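PDB 1V43: sugar-binding transport ATP-binding protein from Pyrococcus horikoshii, which binds ATP and probably hydrolyses it to power sugar uptake as the ATPase subunit of an ABC transporter. Local coordinates for residues Val6-Val12 against Glu159-Leu163; Ala244-Leu250 against Glu333-Lys338; Val254-Leu259 against Tyr279-Val284. All coordinates share one frame; numbering follows the deposited sequence.

Interaction 1. Residues Val6-Val12 against Glu159-Leu163; sequences VIKMVEV and EPDVL
Two carboxylates reach from Glu159-Leu163 to meet Val6-Val12. That of Glu159 takes the N-H of Val6 on OE1 at 2.6 Å, on its syn side but 25° out of the carboxylate plane; Val6 is poorly ordered, so this end is less certain. The other oxygen of Glu159 is salt-bridged to Arg121. Lys8 CD and Val10 CG2 both lie on one face of the Asp161 carboxylate, CD 3.2 Å from OD1. The extended lysine chain carries NZ past that oxygen, and the salt bridge from NZ to OD1 is long, 3.8 Å; OD2 has a weak hydrogen bond from Asn84.

The two backbones run nearly parallel, 10° apart end to end, spaced by water. One molecule donates to Asp161 OD1 and accepts from Lys8 N at 2.8 Å; another donates to Lys8 O and Asp161 O and accepts from Val10 N at 3.0 Å. Carbon contacts follow this seam: Ile7 CD1 lies near Glu159 CB, and Val10 CG2 is 3.7 Å from Asp161 CB. Apolar pairs are Ile7 CD1 with Pro160 CD, 4.2 Å, and Val12 CG2 with Val162 CG2, 3.8 Å.

Glu159, with positive phi (58°), follows a helix and leads into strand 162-166 of the mixed sheet, whereas Val12 opens strand 12-21 of the antiparallel sheet. Phe70 of strand 65-70 packs on Val10, Val12 and Val162 where these sheets meet.

Interaction 2. Residues Ala244-Leu250 against Glu333-Lys338; sequences APEMNIL and ELVKVK
Apolar packing joins Leu250 to Val335, CD1 to CG1 at 3.8 Å, the two side chains crossing at about a right angle. Leu250 reaches across with its CG anti to the carbonyl carbon (chi1 -59°). The side chain of Asn248 crosses that of Val335 in the same way, again nearly perpendicular. At the other end Pro245, which follows a cis peptide bond, sets its ring against two lysine stems: CB is 3.8 Å from CD of Lys336, and CD is 4.3 Å from CD of Lys338. Lys336 also packs on Val178 of the second subunit.

These contacts span two antiparallel sheets. Strand 248-255 is central in one, strand 333-340 is at the margin of the other, and their short segments approach to 7.5 Å at 156°, close to antiparallel in direction yet too far apart for backbone pairing. The two sheets are consistent with the OB-type C-terminal region that MalK-like ATPases carry.

A water molecule provides a polar link between the segments, accepting from Glu246 N at 3.1 Å and from Lys336 NZ at 3.0 Å. Charge leads outward: the extended chain of Lys338 carries NZ past Pro245 to a salt bridge with Asp323 of the second subunit and a hydrogen bond with that subunit's Thr322.

Interaction 3. Residues Val254-Leu259 against Tyr279-Val284; sequences VGDGYL and YVGKTV
Val254 fits its side chain against the turn Tyr279-Lys282, starting at CB, which lies 3.4 Å from Tyr279 O. From there CG1, anti to the backbone N (chi1 -172°), runs along the backbone of Val280, 3.9 Å from its CA. The other branch, CG2, meets CG2 of Val284 at 3.7 Å, the two side chains crossing at about a right angle; it also touches Tyr279 CB at 3.9 Å.

Both backbone polar atoms of Val254 are bonded. Its N donates to Lys282 O at a long 3.3 Å, and its O accepts from Gly281 N at 2.8 Å along a nearly straight N-H line (169°). The turn is type II, closed by Lys282 N bonding to Tyr279 O, and Gly281 occupies its third position with a phi of 87°. Val280 CG1 in turn covers the carbonyl carbon of Gly255, at 3.8 Å.

Gly255 N bonds to Tyr258 O, holding the tight bend into strand 258-261. Strand 248-255 lies between 258-261 and 283-288, antiparallel to both, in the five-stranded sheet of the OB-type region, with Tyr279 OH hydrogen-bonded to Asp364 at the end of strand 361-364.

All three contacts are partly buried. Interaction 3 has the most exposed residues, four of nine touching, and its centre lies farthest from the chain's centre, about 33 Å against 22 and 20 Å for interactions 1 and 2. Interaction 1 joins two sheets of the ATPase domain, across the chain's centre from the others. Those share strand 248-255, with centres about 21 Å apart, and interaction 3 is nested in the loop that interaction 2 closes. Water and carboxylates fill the seam in interaction 1; side chains span the gap between sheets in interaction 2 and continue to the second subunit; in interaction 3 direct backbone bonds tie the end of strand 248-255 to the turn before strand 283-288.

Interaction 1. Residues Val6-Val12 against Glu159-Leu163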
loop_
_atom_site.group_PDB
_atom_site.type_symbol
_atom_site.label_atom_id
_atom_site.label_comp_id
_atom_site.label_asym_id
_atom_site.label_seq_id
_atom_site.Cartn_x
_atom_site.Cartn_y
_atom_site.Cartn_z
ATOM N N VAL A 6 -29.110 -22.681 -11.393
ATOM C CA VAL A 6 -27.839 -22.266 -12.048
ATOM C C VAL A 6 -27.827 -20.771 -12.399
ATOM O O VAL A 6 -28.875 -20.163 -12.637
ATOM C CB VAL A 6 -27.579 -23.122 -13.308
ATOM C CG1 VAL A 6 -26.363 -22.604 -14.071
ATOM C CG2 VAL A 6 -27.349 -24.568 -12.890
ATOM N N ILE A 7 -26.626 -20.197 -12.414
ATOM C CA ILE A 7 -26.403 -18.780 -12.694
ATOM C C ILE A 7 -26.478 -18.404 -14.176
ATOM O O ILE A 7 -26.000 -19.139 -15.039
ATOM C CB ILE A 7 -25.016 -18.351 -12.160
ATOM C CG1 ILE A 7 -24.886 -18.733 -10.686
ATOM C CG2 ILE A 7 -24.814 -16.853 -12.355
ATOM C CD1 ILE A 7 -25.839 -18.000 -9.792
ATOM N N LYS A 8 -27.065 -17.247 -14.462
ATOM C CA LYS A 8 -27.192 -16.762 -15.839
ATOM C C LYS A 8 -26.195 -15.637 -16.082
ATOM O O LYS A 8 -25.730 -15.004 -15.132
ATOM C CB LYS A 8 -28.590 -16.197 -16.084
ATOM C CG LYS A 8 -29.722 -16.977 -15.456
ATOM C CD LYS A 8 -31.019 -16.195 -15.570
ATOM C CE LYS A 8 -32.156 -16.888 -14.842
ATOM N NZ LYS A 8 -33.374 -16.035 -14.839
ATOM N N MET A 9 -25.860 -15.398 -17.348
ATOM C CA MET A 9 -24.963 -14.297 -17.703
ATOM C C MET A 9 -25.888 -13.184 -18.209
ATOM O O MET A 9 -26.431 -13.260 -19.310
ATOM C CB MET A 9 -23.958 -14.717 -18.788
ATOM C CG MET A 9 -22.985 -15.816 -18.331
ATOM S SD MET A 9 -21.627 -16.217 -19.491
ATOM C CE MET A 9 -22.423 -17.467 -20.531
ATOM N N VAL A 10 -26.080 -12.163 -17.377
ATOM C CA VAL A 10 -26.971 -11.057 -17.703
ATOM C C VAL A 10 -26.294 -9.712 -18.005
ATOM O O VAL A 10 -25.616 -9.113 -17.156
ATOM C CB VAL A 10 -27.998 -10.862 -16.558
ATOM C CG1 VAL A 10 -28.906 -9.691 -16.850
ATOM C CG2 VAL A 10 -28.806 -12.134 -16.378
ATOM N N GLU A 11 -26.489 -9.233 -19.227
ATOM C CA GLU A 11 -25.925 -7.955 -19.619
ATOM C C GLU A 11 -26.700 -6.846 -18.917
ATOM O O GLU A 11 -27.923 -6.907 -18.834
ATOM C CB GLU A 11 -26.024 -7.759 -21.132
ATOM C CG GLU A 11 -25.630 -6.372 -21.561
ATOM C CD GLU A 11 -25.580 -6.236 -23.065
ATOM O OE1 GLU A 11 -24.747 -6.933 -23.677
ATOM O OE2 GLU A 11 -26.374 -5.441 -23.625
ATOM N N VAL A 12 -25.983 -5.842 -18.412
ATOM C CA VAL A 12 -26.600 -4.716 -17.723
ATOM C C VAL A 12 -26.321 -3.399 -18.449
ATOM O O VAL A 12 -25.163 -3.058 -18.728
ATOM C CB VAL A 12 -26.079 -4.594 -16.268
ATOM C CG1 VAL A 12 -26.669 -3.356 -15.605
ATOM C CG2 VAL A 12 -26.474 -5.821 -15.482
ATOM N N GLU A 159 -28.380 -17.279 -6.169
ATOM C CA GLU A 159 -28.157 -17.346 -7.610
ATOM C C GLU A 159 -28.656 -16.053 -8.277
ATOM O O GLU A 159 -29.525 -16.070 -9.149
ATOM C CB GLU A 159 -28.887 -18.556 -8.191
ATOM C CG GLU A 159 -28.604 -19.859 -7.458
ATOM C CD GLU A 159 -29.100 -21.073 -8.222
ATOM O OE1 GLU A 159 -28.378 -21.546 -9.127
ATOM O OE2 GLU A 159 -30.218 -21.544 -7.927
ATOM N N PRO A 160 -28.078 -14.916 -7.888
ATOM C CA PRO A 160 -28.474 -13.622 -8.441
ATOM C C PRO A 160 -28.107 -13.509 -9.908
ATOM O O PRO A 160 -27.178 -14.176 -10.366
ATOM C CB PRO A 160 -27.677 -12.650 -7.591
ATOM C CG PRO A 160 -26.356 -13.368 -7.493
ATOM C CD PRO A 160 -26.778 -14.810 -7.197
ATOM N N ASP A 161 -28.845 -12.682 -10.644
ATOM C CA ASP A 161 -28.539 -12.456 -12.051
ATOM C C ASP A 161 -27.443 -11.405 -12.099
ATOM O O ASP A 161 -26.725 -11.292 -13.076
ATOM C CB ASP A 161 -29.760 -11.943 -12.821
ATOM C CG ASP A 161 -30.805 -13.021 -13.035
ATOM O OD1 ASP A 161 -30.411 -14.192 -13.213
ATOM O OD2 ASP A 161 -32.012 -12.701 -13.038
ATOM N N VAL A 162 -27.324 -10.634 -11.026
ATOM C CA VAL A 162 -26.316 -9.593 -10.934
ATOM C C VAL A 162 -25.796 -9.541 -9.501
ATOM O O VAL A 162 -26.572 -9.459 -8.539
ATOM C CB VAL A 162 -26.897 -8.210 -11.323
ATOM C CG1 VAL A 162 -25.809 -7.161 -11.247
ATOM C CG2 VAL A 162 -27.473 -8.254 -12.750
ATOM N N LEU A 163 -24.478 -9.610 -9.371
ATOM C CA LEU A 163 -23.820 -9.593 -8.074
ATOM C C LEU A 163 -23.260 -8.192 -7.876
ATOM O O LEU A 163 -22.571 -7.665 -8.747
ATOM C CB LEU A 163 -22.706 -10.640 -8.063
ATOM C CG LEU A 163 -21.944 -10.851 -6.760
ATOM C CD1 LEU A 163 -22.932 -11.224 -5.661
ATOM C CD2 LEU A 163 -20.912 -11.965 -6.948
HETATM O O HOH W 1 -25.195 -12.602 -14.522
HETATM O O HOH W 2 -28.840 -16.114 -12.593
#

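Interaction 2. Residues Ala244-Leu250 against Glu333-Lys338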
loop_
_atom_site.group_PDB
_atom_site.type_symbol
_atom_site.label_atom_id
_atom_site.label_comp_id
_atom_site.label_asym_id
_atom_site.label_seq_id
_atom_site.Cartn_x
_atom_site.Cartn_y
_atom_site.Cartn_z
ATOM N N ALA A 244 0.927 3.375 -8.353
ATOM C CA ALA A 244 1.575 4.149 -7.295
ATOM C C ALA A 244 2.970 3.585 -7.012
ATOM O O ALA A 244 3.142 2.363 -6.951
ATOM C CB ALA A 244 0.704 4.106 -6.008
ATOM N N PRO A 245 3.995 4.456 -6.893
ATOM C CA PRO A 245 3.963 5.922 -7.003
ATOM C C PRO A 245 3.311 6.350 -8.319
ATOM O O PRO A 245 3.437 5.673 -9.334
ATOM C CB PRO A 245 5.437 6.314 -7.003
ATOM C CG PRO A 245 6.124 5.181 -6.356
ATOM C CD PRO A 245 5.383 3.971 -6.778
ATOM N N GLU A 246 2.655 7.501 -8.284
ATOM C CA GLU A 246 1.965 8.075 -9.426
ATOM C C GLU A 246 2.817 8.464 -10.630
ATOM O O GLU A 246 4.011 8.688 -10.518
ATOM C CB GLU A 246 1.207 9.311 -8.951
ATOM C CG GLU A 246 0.018 9.002 -8.078
ATOM C CD GLU A 246 -0.664 10.264 -7.560
ATOM O OE1 GLU A 246 -0.515 11.335 -8.201
ATOM O OE2 GLU A 246 -1.356 10.172 -6.518
ATOM N N MET A 247 2.177 8.574 -11.786
ATOM C CA MET A 247 2.865 8.988 -13.006
ATOM C C MET A 247 3.373 10.412 -12.826
ATOM O O MET A 247 2.653 11.259 -12.302
ATOM C CB MET A 247 1.903 8.971 -14.189
ATOM C CG MET A 247 2.453 9.655 -15.450
ATOM S SD MET A 247 1.260 9.682 -16.839
ATOM C CE MET A 247 1.059 7.911 -17.146
ATOM N N ASN A 248 4.603 10.680 -13.252
ATOM C CA ASN A 248 5.160 12.026 -13.150
ATOM C C ASN A 248 4.480 12.923 -14.186
ATOM O O ASN A 248 4.435 12.588 -15.368
ATOM C CB ASN A 248 6.667 12.002 -13.418
ATOM C CG ASN A 248 7.420 11.167 -12.412
ATOM O OD1 ASN A 248 7.912 10.079 -12.722
ATOM N ND2 ASN A 248 7.502 11.664 -11.189
ATOM N N ILE A 249 3.939 14.052 -13.741
ATOM C CA ILE A 249 3.282 14.996 -14.647
ATOM C C ILE A 249 4.079 16.303 -14.674
ATOM O O ILE A 249 4.139 17.030 -13.686
ATOM C CB ILE A 249 1.825 15.289 -14.200
ATOM C CG1 ILE A 249 1.000 13.996 -14.186
ATOM C CG2 ILE A 249 1.180 16.275 -15.150
ATOM C CD1 ILE A 249 0.860 13.352 -15.548
ATOM N N LEU A 250 4.700 16.591 -15.813
ATOM C CA LEU A 250 5.503 17.799 -15.947
ATOM C C LEU A 250 5.009 18.739 -17.036
ATOM O O LEU A 250 4.751 18.328 -18.162
ATOM C CB LEU A 250 6.962 17.432 -16.235
ATOM C CG LEU A 250 7.672 16.570 -15.196
ATOM C CD1 LEU A 250 9.149 16.467 -15.546
ATOM C CD2 LEU A 250 7.488 17.173 -13.821
ATOM N N GLU A 333 12.521 20.705 -11.636
ATOM C CA GLU A 333 11.469 19.759 -11.290
ATOM C C GLU A 333 11.906 18.588 -10.420
ATOM O O GLU A 333 13.095 18.314 -10.267
ATOM C CB GLU A 333 10.828 19.230 -12.568
ATOM C CG GLU A 333 9.321 19.290 -12.552
ATOM C CD GLU A 333 8.796 20.700 -12.393
ATOM O OE1 GLU A 333 9.176 21.572 -13.204
ATOM O OE2 GLU A 333 8.000 20.935 -11.460
ATOM N N LEU A 334 10.921 17.897 -9.853
ATOM C CA LEU A 334 11.178 16.740 -8.996
ATOM C C LEU A 334 10.316 15.560 -9.455
ATOM O O LEU A 334 9.087 15.644 -9.459
ATOM C CB LEU A 334 10.847 17.095 -7.547
ATOM C CG LEU A 334 11.319 16.148 -6.445
ATOM C CD1 LEU A 334 12.828 15.969 -6.516
ATOM C CD2 LEU A 334 10.919 16.729 -5.096
ATOM N N VAL A 335 10.958 14.465 -9.849
ATOM C CA VAL A 335 10.223 13.289 -10.307
ATOM C C VAL A 335 10.657 12.058 -9.527
ATOM O O VAL A 335 11.715 12.056 -8.896
ATOM C CB VAL A 335 10.453 13.010 -11.815
ATOM C CG1 VAL A 335 10.086 14.235 -12.642
ATOM C CG2 VAL A 335 11.898 12.607 -12.056
ATOM N N LYS A 336 9.839 11.012 -9.573
ATOM C CA LYS A 336 10.165 9.768 -8.875
ATOM C C LYS A 336 10.541 8.700 -9.868
ATOM O O LYS A 336 9.914 8.574 -10.912
ATOM C CB LYS A 336 8.972 9.261 -8.064
ATOM C CG LYS A 336 8.552 10.159 -6.925
ATOM C CD LYS A 336 7.326 9.584 -6.258
ATOM C CE LYS A 336 6.820 10.463 -5.143
ATOM N NZ LYS A 336 5.653 9.822 -4.481
ATOM N N VAL A 337 11.565 7.928 -9.526
ATOM C CA VAL A 337 12.034 6.834 -10.358
ATOM C C VAL A 337 11.963 5.560 -9.511
ATOM O O VAL A 337 12.505 5.498 -8.403
ATOM C CB VAL A 337 13.482 7.063 -10.824
ATOM C CG1 VAL A 337 14.001 5.824 -11.544
ATOM C CG2 VAL A 337 13.540 8.275 -11.756
ATOM N N LYS A 338 11.287 4.542 -10.029
ATOM C CA LYS A 338 11.149 3.305 -9.283
ATOM C C LYS A 338 12.084 2.213 -9.776
ATOM O O LYS A 338 11.995 1.785 -10.920
ATOM C CB LYS A 338 9.701 2.819 -9.350
ATOM C CG LYS A 338 9.458 1.522 -8.609
ATOM C CD LYS A 338 7.999 1.123 -8.709
ATOM C CE LYS A 338 7.748 -0.220 -8.049
ATOM N NZ LYS A 338 6.308 -0.569 -8.042
HETATM O O HOH W 3 2.972 9.251 -5.751
#

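Interaction 3. Residues Val254-Leu259 against Tyr279-Val284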
loop_
_atom_site.group_PDB
_atom_site.type_symbol
_atom_site.label_atom_id
_atom_site.label_comp_id
_atom_site.label_asym_id
_atom_site.label_seq_id
_atom_site.Cartn_x
_atom_site.Cartn_y
_atom_site.Cartn_z
ATOM N N VAL A 254 6.175 22.561 -26.453
ATOM C CA VAL A 254 6.530 21.795 -27.647
ATOM C C VAL A 254 7.332 22.617 -28.660
ATOM O O VAL A 254 6.971 23.754 -28.963
ATOM C CB VAL A 254 5.257 21.268 -28.350
ATOM C CG1 VAL A 254 5.637 20.310 -29.467
ATOM C CG2 VAL A 254 4.344 20.585 -27.338
ATOM N N GLY A 255 8.405 22.035 -29.198
ATOM C CA GLY A 255 9.226 22.748 -30.167
ATOM C C GLY A 255 9.413 22.046 -31.504
ATOM O O GLY A 255 8.730 21.065 -31.794
ATOM N N ASP A 256 10.343 22.559 -32.314
ATOM C CA ASP A 256 10.648 21.998 -33.634
ATOM C C ASP A 256 10.477 20.487 -33.637
ATOM O O ASP A 256 9.846 19.918 -34.529
ATOM C CB ASP A 256 12.089 22.340 -34.040
ATOM C CG ASP A 256 12.268 23.807 -34.400
ATOM O OD1 ASP A 256 11.654 24.657 -33.716
ATOM O OD2 ASP A 256 13.029 24.116 -35.357
ATOM N N GLY A 257 11.052 19.849 -32.624
ATOM C CA GLY A 257 10.968 18.408 -32.487
ATOM C C GLY A 257 11.565 18.039 -31.148
ATOM O O GLY A 257 12.551 17.303 -31.076
ATOM N N TYR A 258 10.965 18.563 -30.083
ATOM C CA TYR A 258 11.444 18.320 -28.728
ATOM C C TYR A 258 10.507 18.954 -27.716
ATOM O O TYR A 258 9.638 19.751 -28.064
ATOM C CB TYR A 258 12.835 18.927 -28.557
ATOM C CG TYR A 258 12.872 20.390 -28.942
ATOM C CD1 TYR A 258 12.380 21.377 -28.083
ATOM C CD2 TYR A 258 13.335 20.785 -30.200
ATOM C CE1 TYR A 258 12.344 22.719 -28.473
ATOM C CE2 TYR A 258 13.301 22.120 -30.598
ATOM C CZ TYR A 258 12.805 23.081 -29.733
ATOM O OH TYR A 258 12.761 24.396 -30.136
ATOM N N LEU A 259 10.701 18.589 -26.458
ATOM C CA LEU A 259 9.914 19.125 -25.361
ATOM C C LEU A 259 10.924 19.783 -24.445
ATOM O O LEU A 259 12.064 19.333 -24.348
ATOM C CB LEU A 259 9.203 18.001 -24.597
ATOM C CG LEU A 259 8.113 17.216 -25.323
ATOM C CD1 LEU A 259 7.837 15.898 -24.603
ATOM C CD2 LEU A 259 6.860 18.073 -25.410
ATOM N N TYR A 279 0.443 21.717 -31.383
ATOM C CA TYR A 279 0.882 22.217 -30.086
ATOM C C TYR A 279 2.256 22.857 -30.101
ATOM O O TYR A 279 2.698 23.381 -29.078
ATOM C CB TYR A 279 0.863 21.097 -29.037
ATOM C CG TYR A 279 -0.529 20.643 -28.654
ATOM C CD1 TYR A 279 -1.213 19.699 -29.416
ATOM C CD2 TYR A 279 -1.177 21.187 -27.549
ATOM C CE1 TYR A 279 -2.512 19.309 -29.085
ATOM C CE2 TYR A 279 -2.470 20.807 -27.210
ATOM C CZ TYR A 279 -3.132 19.867 -27.980
ATOM O OH TYR A 279 -4.411 19.484 -27.641
ATOM N N VAL A 280 2.941 22.816 -31.241
ATOM C CA VAL A 280 4.259 23.434 -31.307
ATOM C C VAL A 280 4.068 24.870 -30.834
ATOM O O VAL A 280 3.186 25.568 -31.323
ATOM C CB VAL A 280 4.831 23.443 -32.748
ATOM C CG1 VAL A 280 6.278 23.913 -32.725
ATOM C CG2 VAL A 280 4.751 22.058 -33.357
ATOM N N GLY A 281 4.867 25.288 -29.854
ATOM C CA GLY A 281 4.762 26.638 -29.327
ATOM C C GLY A 281 3.749 26.802 -28.204
ATOM O O GLY A 281 3.580 27.901 -27.666
ATOM N N LYS A 282 3.075 25.717 -27.838
ATOM C CA LYS A 282 2.074 25.761 -26.778
ATOM C C LYS A 282 2.473 24.832 -25.632
ATOM O O LYS A 282 3.289 23.922 -25.814
ATOM C CB LYS A 282 0.713 25.340 -27.340
ATOM C CG LYS A 282 -0.474 26.004 -26.667
ATOM C CD LYS A 282 -0.509 27.495 -26.966
ATOM C CE LYS A 282 -1.754 28.149 -26.372
ATOM N NZ LYS A 282 -1.866 29.593 -26.730
ATOM N N THR A 283 1.900 25.058 -24.453
ATOM C CA THR A 283 2.204 24.231 -23.287
ATOM C C THR A 283 1.280 23.016 -23.138
ATOM O O THR A 283 0.061 23.113 -23.294
ATOM C CB THR A 283 2.125 25.045 -21.987
ATOM O OG1 THR A 283 3.151 26.044 -21.982
ATOM C CG2 THR A 283 2.304 24.138 -20.781
ATOM N N VAL A 284 1.882 21.874 -22.823
ATOM C CA VAL A 284 1.150 20.627 -22.634
ATOM C C VAL A 284 1.684 19.931 -21.389
ATOM O O VAL A 284 2.712 20.328 -20.852
ATOM C CB VAL A 284 1.317 19.694 -23.849
ATOM C CG1 VAL A 284 0.643 20.307 -25.060
ATOM C CG2 VAL A 284 2.797 19.454 -24.139
#